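Local coordinates for protein beta-n-acetylhexosaminidase (Streptococcus pneumoniae, PDB 2YLA) that hydrolyses terminal N-acetylhexosamine residues as a family 20 glycoside hydrolase, and as a pneumococcal virulence factor probably trims N-glycans, at residues Gly18-Thr23 and Asp86-Ala91; Gly180-Ala185 and Met225-Gly230; Tyr281-Lys286 and Leu326-Asp331. The protein carries 1 engineered substitution. All coordinates share one frame; numbering follows the deposited sequence.

Overall arrangement
From the N terminus, contact 1 closes first, joining the loop behind strand 10-16 to the loop behind helix 69-84. Contact 2 follows, pairing the ends of neighbouring strands 176-180 and 223-227 together with the loops they lead into. Contact 3 closes last, setting the short strand 281-282 beside strand 321-329. The three lie in series, neither nested nor crossed, within the TIM-barrel catalytic domain. Contacts 1 and 3 touch through Arg19 and Lys20, which meet Asp331, Ala330 and Leu283, while contacts 2 and 3 meet where Phe227 packs on Trp329. Contacts 1 and 2 do not touch, yet all three reach the same bound NAG.

Contact 1. Residues Gly18-Thr23 and Asp86-Ala91; sequences GRKYFT and DPNGTA. With NAG (2-acetamido-2-deoxy-beta-D-glucopyranose), chain E.
Tyr21 lays one face of its ring against the backbone at Gly89, whose CA sits over the ring centre, 3.6 Å from the centroid and 12° off the normal, a CH-pi contact. CG stands anti to the backbone N (chi1 -180°), sending the ring across to Gly89 and its edge toward Ala91 C. Water 2 accepts from Tyr21 OH at 2.7 Å and donates to Ala91 O. Asp86 divides its carboxylate: OD2 accepts the N-H of Tyr21 at 3.0 Å from above the carboxylate plane, while OD1 accepts that of Asn88 at 3.0 Å in an Asx turn. Water 1 donates to Tyr21 O and Asp86 OD2 and accepts from Asn88 ND2, also bridging the loops. Lys20 CG brushes Asp86 OD2, but its NZ bonds Pro333 O and Ala335 O. The extended Arg19 chain carries its guanidinium, salt-bridged to Asp16 and Asp49, to the sugar, NAG O3 lying in plane at its edge, 2.8 Å from NH2. Loop 18-23, linking barrel strand 10-16 to helix 24-37, thus brings Arg19 to the NAG while Tyr21 packs on loop 86-91, which links helix 69-84, on whose Ile77 Thr90 packs, to strand 92-93.

Contact 2. Residues Gly180-Ala185 and Met225-Gly230; sequences GTDQYA and MAFNDG. Engineered in segment 180-185: Gln183 (natural residue Glu). With NAG (2-acetamido-2-deoxy-beta-D-glucopyranose), chain E; MAN (alpha-D-mannopyranose), chain B.
Met225 passes beside Gly180, its backbone hydrogen-bonded to Phe177 and Phe179 of strand 176-180. Ala226 sets CB against Gly180 O and Thr181 OG1, where the backbone of strand 223-227 comes close to Gly180. The next residue, Phe227, gives its N-H to Gly180 O at 2.8 Å, in the carbonyl plane and on a lone pair. The same oxygen accepts a hydrogen bond from Thr181 OG1 at 2.6 Å, tilted 29° from that plane, so two donors grip it. Phe227 CG lies beside the backbone N (chi1 -66°), which lays the ring under the NAG acetamide: the methyl C8 stands 3.8 Å above the ring plane, over the centre. At the ring edge lies Asp182, alongside and pointing the same way, with OD1 3.5 Å from Phe227 CD2 and the carboxylate turned 72° to the ring. Asp182 OD2 comes to 3.5 Å from NAG N2, so acid and ring together flank the acetamide. Asp229 crosses the Gln183 side chain, its OD1 near Asp182 CB and its OD2 near Gln183 CG; Trp250 and Tyr257 donate to its two oxygens. Engineered Gln183, Glu in the natural sequence, bonds mannose through NE2, at 3.0 Å from MAN O2, the oxygen joining the two sugars. Adjacent acidic positions facing the acetamide and the glycosidic oxygen are consistent with the Asp-Glu pair of family 20 enzymes. At Gly230 a water accepts from N and donates to Thr181 O and Phe227 O, linking the loop at Thr181 to the end of strand 223-227 and the turn after it. Strand 223-227 runs parallel between strands 176-180 and 246-249, Ala226 pairing through its backbone with Leu246 and Ser248, and Trp194 of helix 193-199 packs on Asp229.

Contact 3. Residues Tyr281-Lys286 and Leu326-Asp331; sequences YILGQK and LSIWAD. With NAG (2-acetamido-2-deoxy-beta-D-glucopyranose), chain E; MAN (alpha-D-mannopyranose), chain B.
Tyr281 and Trp329 are joined by the central one of three backbone hydrogen bonds between the segments: Trp329 N reaches Tyr281 O at 2.7 Å. Tyr281 N donates to Ser327 O before it, and Leu283 N to Trp329 O, at 2.8 Å, after it. This is parallel strand pairing, Tyr281 opposite Ile328 and Ile282 opposite Trp329, with CA-H...O contacts from Ile328 and Ile282 adding to it. From Ile282 the chain leaves in a type II turn, closed by Gln285 N on Ile282 O.

Apolar packing falls on both faces. On the face of Tyr281 and Ile328, Ile328 CD1 meets the Tyr281 CB at 3.9 Å and lies at the edge of its ring, whose hydroxyl bonds Glu341. On the other face Ile282 CG1 rests near Trp329 CB, while its CG2 reaches Asp331 CB in the following loop. Just past the strand ends, Leu283 spreads its two methyls: CD2 touches Ile328 CG2 from about a right angle, and CD1 touches Ala330 CB, each at 3.8 Å.

The sugars are met by Trp329 and Ile282 on their shared face and by Asp331 in the loop beyond. The indole carries NAG over one face, with C5 3.8 Å above the plane and offset toward the rim; a chi1 of -56°, with CG next to the backbone N, turns the ring system toward the sugar. Ile282 CD1 packs against the NAG hydroxymethyl, 3.5 Å from O6. Asp331 accepts NAG O4 on OD1 at 2.7 Å, while OD2 takes MAN O3 at 2.7 Å and NAG O6 more distantly, so one carboxylate holds both sugars.

Strand 281-282, helix 294-303 and strand 321-329 form a beta-alpha-beta unit. An aromatic sugar platform followed by an acid just beyond the C-terminal end of the strand is consistent with the sugar-binding mouth of a family 20 TIM barrel.

Contact 1. Residues Gly18-Thr23 and Asp86-Ala91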
# COMPACT_ATOMS: atom_id res chain seq x y z
N GLY A 18 1.48 -9.72 -1.46
CA GLY A 18 2.73 -10.16 -2.06
C GLY A 18 3.15 -11.49 -1.46
O GLY A 18 3.55 -12.40 -2.17
N ARG A 19 3.04 -11.60 -0.13
CA ARG A 19 3.38 -12.83 0.58
C ARG A 19 2.31 -13.90 0.37
O ARG A 19 2.62 -15.08 0.22
CB ARG A 19 3.55 -12.56 2.07
CG ARG A 19 4.79 -11.77 2.45
CD ARG A 19 4.93 -11.76 3.96
NE ARG A 19 6.20 -11.22 4.44
CZ ARG A 19 6.34 -10.02 5.00
NH1 ARG A 19 5.30 -9.21 5.14
NH2 ARG A 19 7.54 -9.63 5.43
N LYS A 20 1.04 -13.47 0.37
CA LYS A 20 -0.10 -14.37 0.32
C LYS A 20 -1.07 -13.99 -0.80
O LYS A 20 -1.38 -12.81 -0.98
CB LYS A 20 -0.83 -14.36 1.67
CG LYS A 20 -1.95 -15.37 1.83
CD LYS A 20 -2.63 -15.20 3.17
CE LYS A 20 -3.89 -16.05 3.28
NZ LYS A 20 -3.61 -17.50 3.47
N TYR A 21 -1.54 -14.98 -1.55
CA TYR A 21 -2.47 -14.75 -2.65
C TYR A 21 -3.85 -14.32 -2.17
O TYR A 21 -4.41 -14.90 -1.25
CB TYR A 21 -2.58 -16.00 -3.54
CG TYR A 21 -3.52 -15.83 -4.72
CD1 TYR A 21 -3.09 -15.25 -5.91
CD2 TYR A 21 -4.85 -16.27 -4.64
CE1 TYR A 21 -3.96 -15.09 -6.99
CE2 TYR A 21 -5.72 -16.12 -5.72
CZ TYR A 21 -5.27 -15.53 -6.88
OH TYR A 21 -6.12 -15.38 -7.95
N PHE A 22 -4.38 -13.28 -2.81
CA PHE A 22 -5.75 -12.85 -2.60
C PHE A 22 -6.47 -12.90 -3.94
O PHE A 22 -5.94 -12.46 -4.96
CB PHE A 22 -5.80 -11.43 -2.04
CG PHE A 22 -5.55 -11.34 -0.56
CD1 PHE A 22 -4.25 -11.34 -0.06
CD2 PHE A 22 -6.61 -11.26 0.33
CE1 PHE A 22 -4.02 -11.25 1.31
CE2 PHE A 22 -6.39 -11.17 1.70
CZ PHE A 22 -5.09 -11.17 2.19
N THR A 23 -7.68 -13.46 -3.94
CA THR A 23 -8.48 -13.55 -5.16
C THR A 23 -8.96 -12.16 -5.56
O THR A 23 -9.10 -11.28 -4.71
CB THR A 23 -9.71 -14.47 -5.00
OG1 THR A 23 -10.59 -13.92 -4.01
CG2 THR A 23 -9.29 -15.88 -4.58
N ASP A 86 1.34 -21.11 -2.71
CA ASP A 86 -0.00 -20.90 -2.19
C ASP A 86 -1.01 -21.77 -2.95
O ASP A 86 -1.09 -21.68 -4.18
CB ASP A 86 -0.38 -19.42 -2.29
CG ASP A 86 -1.45 -19.01 -1.30
OD1 ASP A 86 -2.39 -19.80 -1.04
OD2 ASP A 86 -1.37 -17.88 -0.77
N PRO A 87 -1.77 -22.61 -2.22
CA PRO A 87 -2.81 -23.45 -2.84
C PRO A 87 -4.01 -22.66 -3.37
O PRO A 87 -4.78 -23.18 -4.18
CB PRO A 87 -3.25 -24.37 -1.69
CG PRO A 87 -2.88 -23.63 -0.44
CD PRO A 87 -1.62 -22.90 -0.78
N ASN A 88 -4.16 -21.42 -2.92
CA ASN A 88 -5.27 -20.55 -3.34
C ASN A 88 -5.02 -19.85 -4.68
O ASN A 88 -5.97 -19.41 -5.34
CB ASN A 88 -5.58 -19.51 -2.25
CG ASN A 88 -6.17 -20.13 -0.99
OD1 ASN A 88 -6.96 -21.07 -1.06
ND2 ASN A 88 -5.80 -19.59 0.16
N GLY A 89 -3.75 -19.75 -5.07
CA GLY A 89 -3.36 -19.10 -6.32
C GLY A 89 -1.94 -18.56 -6.27
O GLY A 89 -1.33 -18.50 -5.20
N THR A 90 -1.41 -18.17 -7.43
CA THR A 90 -0.05 -17.65 -7.52
C THR A 90 -0.00 -16.14 -7.73
O THR A 90 0.45 -15.40 -6.86
CB THR A 90 0.78 -18.37 -8.61
OG1 THR A 90 0.71 -19.79 -8.42
CG2 THR A 90 2.24 -17.93 -8.55
N ALA A 91 -0.48 -15.68 -8.89
CA ALA A 91 -0.37 -14.28 -9.27
C ALA A 91 -1.65 -13.73 -9.89
O ALA A 91 -2.35 -14.43 -10.62
CB ALA A 91 0.80 -14.08 -10.22
C1 NAG E . 7.61 -5.37 9.76
C2 NAG E . 7.76 -5.45 8.21
C3 NAG E . 6.67 -6.24 7.47
C4 NAG E . 5.89 -7.13 8.42
C5 NAG E . 5.30 -6.25 9.52
C6 NAG E . 4.40 -7.05 10.46
C7 NAG E . 7.09 -3.12 7.51
C8 NAG E . 7.59 -1.92 6.77
N2 NAG E . 7.95 -4.14 7.58
O3 NAG E . 7.26 -7.02 6.46
O4 NAG E . 4.89 -7.81 7.71
O5 NAG E . 6.31 -5.63 10.30
O6 NAG E . 5.17 -7.90 11.28
O7 NAG E . 5.96 -3.11 8.00
O HOH W 1 -4.05 -17.23 0.09
O HOH W 2 -5.12 -15.32 -10.50

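Contact 2. Residues Gly180-Ala185 and Met225-Gly230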
# COMPACT_ATOMS: atom_id res chain seq x y z
N GLY A 180 8.82 0.55 -1.53
CA GLY A 180 9.20 -0.07 -0.27
C GLY A 180 10.56 0.31 0.29
O GLY A 180 10.67 1.28 1.04
N THR A 181 11.57 -0.48 -0.06
CA THR A 181 12.96 -0.34 0.41
C THR A 181 13.15 -0.55 1.92
O THR A 181 14.05 0.03 2.53
CB THR A 181 13.67 0.99 -0.06
OG1 THR A 181 13.08 2.13 0.59
CG2 THR A 181 13.60 1.16 -1.57
N ASP A 182 12.31 -1.39 2.51
CA ASP A 182 12.38 -1.68 3.94
C ASP A 182 13.26 -2.89 4.28
O ASP A 182 13.46 -3.79 3.45
CB ASP A 182 10.97 -1.88 4.52
CG ASP A 182 10.19 -2.99 3.82
OD1 ASP A 182 10.06 -2.94 2.58
OD2 ASP A 182 9.71 -3.91 4.52
N GLN A 183 13.79 -2.89 5.50
CA GLN A 183 14.53 -4.03 6.08
C GLN A 183 15.49 -4.73 5.11
O GLN A 183 15.23 -5.86 4.67
CB GLN A 183 13.55 -5.03 6.72
CG GLN A 183 12.47 -4.36 7.57
CD GLN A 183 11.56 -5.34 8.26
OE1 GLN A 183 10.98 -6.23 7.63
NE2 GLN A 183 11.41 -5.17 9.57
N TYR A 184 16.60 -4.07 4.79
CA TYR A 184 17.62 -4.62 3.89
C TYR A 184 18.33 -5.81 4.53
O TYR A 184 18.76 -5.74 5.68
CB TYR A 184 18.64 -3.54 3.51
CG TYR A 184 19.61 -3.96 2.41
CD1 TYR A 184 20.78 -4.64 2.71
CD2 TYR A 184 19.34 -3.66 1.08
CE1 TYR A 184 21.67 -5.03 1.71
CE2 TYR A 184 20.22 -4.03 0.06
CZ TYR A 184 21.38 -4.72 0.39
OH TYR A 184 22.26 -5.10 -0.61
N ALA A 185 18.44 -6.90 3.77
CA ALA A 185 19.17 -8.10 4.18
C ALA A 185 19.01 -8.48 5.65
O ALA A 185 19.98 -8.87 6.30
CB ALA A 185 20.65 -7.98 3.80
N MET A 225 6.45 6.54 -3.35
CA MET A 225 6.30 6.24 -1.93
C MET A 225 7.32 5.17 -1.54
O MET A 225 7.63 4.27 -2.33
CB MET A 225 4.87 5.78 -1.64
CG MET A 225 4.59 5.33 -0.21
SD MET A 225 2.82 5.14 0.11
CE MET A 225 2.80 3.61 1.04
N ALA A 226 7.86 5.29 -0.33
CA ALA A 226 8.74 4.28 0.24
C ALA A 226 8.57 4.24 1.75
O ALA A 226 8.10 5.21 2.35
CB ALA A 226 10.19 4.54 -0.13
N PHE A 227 8.95 3.12 2.36
CA PHE A 227 8.96 3.01 3.81
C PHE A 227 10.14 3.79 4.37
O PHE A 227 11.08 4.11 3.64
CB PHE A 227 8.98 1.55 4.26
CG PHE A 227 7.73 0.78 3.92
CD1 PHE A 227 6.49 1.19 4.40
CD2 PHE A 227 7.80 -0.36 3.12
CE1 PHE A 227 5.33 0.48 4.08
CE2 PHE A 227 6.65 -1.07 2.80
CZ PHE A 227 5.41 -0.65 3.28
N ASN A 228 10.09 4.10 5.66
CA ASN A 228 11.07 4.99 6.28
C ASN A 228 12.45 4.41 6.53
O ASN A 228 13.44 5.14 6.50
CB ASN A 228 10.50 5.61 7.56
CG ASN A 228 10.24 4.58 8.65
OD1 ASN A 228 9.13 4.07 8.79
ND2 ASN A 228 11.27 4.27 9.44
N ASP A 229 12.51 3.09 6.75
CA ASP A 229 13.73 2.40 7.22
C ASP A 229 15.05 2.97 6.70
O ASP A 229 15.90 3.42 7.48
CB ASP A 229 13.68 0.90 6.89
CG ASP A 229 12.47 0.21 7.47
OD1 ASP A 229 11.34 0.66 7.19
OD2 ASP A 229 12.65 -0.82 8.16
N GLY A 230 15.22 2.96 5.38
CA GLY A 230 16.49 3.30 4.75
C GLY A 230 16.77 4.77 4.54
O GLY A 230 17.85 5.13 4.08
C1 NAG E . 7.61 -5.37 9.76
C2 NAG E . 7.76 -5.45 8.21
C3 NAG E . 6.67 -6.24 7.47
C4 NAG E . 5.89 -7.13 8.42
C5 NAG E . 5.30 -6.25 9.52
C6 NAG E . 4.40 -7.05 10.46
C7 NAG E . 7.09 -3.12 7.51
C8 NAG E . 7.59 -1.92 6.77
N2 NAG E . 7.95 -4.14 7.58
O3 NAG E . 7.26 -7.02 6.46
O4 NAG E . 4.89 -7.81 7.71
O5 NAG E . 6.31 -5.63 10.30
O6 NAG E . 5.17 -7.90 11.28
O7 NAG E . 5.96 -3.11 8.00
C1 MAN B . 9.34 -6.30 12.68
C2 MAN B . 8.41 -6.80 11.57
C3 MAN B . 8.63 -8.31 11.35
C4 MAN B . 10.11 -8.63 11.10
C5 MAN B . 11.00 -7.99 12.17
C6 MAN B . 12.48 -8.12 11.83
O2 MAN B . 8.70 -6.12 10.36
O3 MAN B . 7.87 -8.77 10.26
O4 MAN B . 10.28 -10.03 11.09
O5 MAN B . 10.69 -6.61 12.33
O6 MAN B . 13.13 -8.83 12.86
O HOH W 3 13.01 2.13 3.78

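Contact 3. Residues Tyr281-Lys286 and Leu326-Asp331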
# COMPACT_ATOMS: atom_id res chain seq x y z
N TYR A 281 -1.84 -5.76 11.95
CA TYR A 281 -2.32 -7.12 12.18
C TYR A 281 -1.67 -8.13 11.23
O TYR A 281 -1.79 -8.02 10.01
CB TYR A 281 -3.84 -7.21 12.11
CG TYR A 281 -4.38 -8.63 12.25
CD1 TYR A 281 -3.97 -9.46 13.30
CD2 TYR A 281 -5.30 -9.14 11.33
CE1 TYR A 281 -4.45 -10.76 13.42
CE2 TYR A 281 -5.79 -10.44 11.45
CZ TYR A 281 -5.36 -11.24 12.50
OH TYR A 281 -5.85 -12.52 12.62
N ILE A 282 -0.99 -9.11 11.82
CA ILE A 282 -0.40 -10.23 11.10
C ILE A 282 -1.37 -11.39 11.16
O ILE A 282 -1.78 -11.81 12.24
CB ILE A 282 0.96 -10.66 11.72
CG1 ILE A 282 2.00 -9.55 11.60
CG2 ILE A 282 1.50 -11.92 11.06
CD1 ILE A 282 2.07 -8.64 12.80
N LEU A 283 -1.75 -11.91 9.99
CA LEU A 283 -2.73 -12.99 9.90
C LEU A 283 -2.37 -14.17 10.81
O LEU A 283 -1.25 -14.70 10.75
CB LEU A 283 -2.91 -13.46 8.45
CG LEU A 283 -3.34 -12.39 7.44
CD1 LEU A 283 -3.33 -12.96 6.03
CD2 LEU A 283 -4.70 -11.80 7.77
N GLY A 284 -3.31 -14.54 11.68
CA GLY A 284 -3.15 -15.67 12.59
C GLY A 284 -2.28 -15.40 13.80
O GLY A 284 -1.87 -16.34 14.48
N GLN A 285 -2.00 -14.13 14.07
CA GLN A 285 -1.20 -13.75 15.24
C GLN A 285 -2.04 -13.83 16.51
O GLN A 285 -3.16 -13.33 16.56
CB GLN A 285 -0.61 -12.34 15.07
CG GLN A 285 0.44 -11.94 16.11
CD GLN A 285 1.85 -12.40 15.78
OE1 GLN A 285 2.80 -12.09 16.49
NE2 GLN A 285 1.99 -13.14 14.69
N LYS A 286 -1.48 -14.47 17.53
CA LYS A 286 -2.19 -14.69 18.79
C LYS A 286 -1.60 -13.83 19.91
O LYS A 286 -0.42 -13.47 19.85
CB LYS A 286 -2.15 -16.18 19.17
CG LYS A 286 -2.70 -17.13 18.08
CD LYS A 286 -4.13 -16.77 17.67
CE LYS A 286 -4.52 -17.43 16.36
NZ LYS A 286 -5.79 -16.87 15.81
N LEU A 326 -3.71 1.79 7.66
CA LEU A 326 -3.86 0.61 8.51
C LEU A 326 -3.37 -0.61 7.74
O LEU A 326 -3.81 -0.86 6.61
CB LEU A 326 -5.32 0.43 8.90
CG LEU A 326 -5.67 -0.57 10.01
CD1 LEU A 326 -5.87 0.17 11.31
CD2 LEU A 326 -6.94 -1.29 9.64
N SER A 327 -2.46 -1.38 8.34
CA SER A 327 -1.74 -2.41 7.59
C SER A 327 -1.98 -3.85 8.07
O SER A 327 -1.80 -4.17 9.24
CB SER A 327 -0.24 -2.10 7.58
OG SER A 327 -0.01 -0.77 7.12
N ILE A 328 -2.40 -4.69 7.12
CA ILE A 328 -2.63 -6.12 7.35
C ILE A 328 -1.51 -6.92 6.68
O ILE A 328 -1.25 -6.76 5.49
CB ILE A 328 -4.01 -6.57 6.78
CG1 ILE A 328 -5.15 -5.68 7.31
CG2 ILE A 328 -4.26 -8.05 7.07
CD1 ILE A 328 -5.48 -5.83 8.80
N TRP A 329 -0.86 -7.80 7.45
CA TRP A 329 0.32 -8.52 6.97
C TRP A 329 0.16 -10.04 7.00
O TRP A 329 -0.58 -10.58 7.83
CB TRP A 329 1.54 -8.12 7.80
CG TRP A 329 1.79 -6.65 7.80
CD1 TRP A 329 1.39 -5.76 8.74
CD2 TRP A 329 2.49 -5.90 6.80
NE1 TRP A 329 1.81 -4.50 8.40
CE2 TRP A 329 2.48 -4.55 7.21
CE3 TRP A 329 3.14 -6.23 5.60
CZ2 TRP A 329 3.08 -3.53 6.47
CZ3 TRP A 329 3.74 -5.22 4.86
CH2 TRP A 329 3.71 -3.89 5.30
N ALA A 330 0.89 -10.71 6.11
CA ALA A 330 0.83 -12.17 6.00
C ALA A 330 2.21 -12.81 6.14
O ALA A 330 2.64 -13.57 5.27
CB ALA A 330 0.17 -12.56 4.69
N ASP A 331 2.88 -12.52 7.25
CA ASP A 331 4.24 -13.01 7.53
C ASP A 331 4.37 -14.53 7.45
O ASP A 331 5.32 -15.05 6.87
CB ASP A 331 4.75 -12.48 8.87
CG ASP A 331 4.93 -10.97 8.89
OD1 ASP A 331 4.07 -10.26 8.34
OD2 ASP A 331 5.94 -10.50 9.45
C1 NAG E . 7.61 -5.37 9.76
C2 NAG E . 7.76 -5.45 8.21
C3 NAG E . 6.67 -6.24 7.47
C4 NAG E . 5.89 -7.13 8.42
C5 NAG E . 5.30 -6.25 9.52
C6 NAG E . 4.40 -7.05 10.46
C7 NAG E . 7.09 -3.12 7.51
C8 NAG E . 7.59 -1.92 6.77
N2 NAG E . 7.95 -4.14 7.58
O3 NAG E . 7.26 -7.02 6.46
O4 NAG E . 4.89 -7.81 7.71
O5 NAG E . 6.31 -5.63 10.30
O6 NAG E . 5.17 -7.90 11.28
O7 NAG E . 5.96 -3.11 8.00
C1 MAN B . 9.34 -6.30 12.68
C2 MAN B . 8.41 -6.80 11.57
C3 MAN B . 8.63 -8.31 11.35
C4 MAN B . 10.11 -8.63 11.10
C5 MAN B . 11.00 -7.99 12.17
C6 MAN B . 12.48 -8.12 11.83
O2 MAN B . 8.70 -6.12 10.36
O3 MAN B . 7.87 -8.77 10.26
O4 MAN B . 10.28 -10.03 11.09
O5 MAN B . 10.69 -6.61 12.33
O6 MAN B . 13.13 -8.83 12.86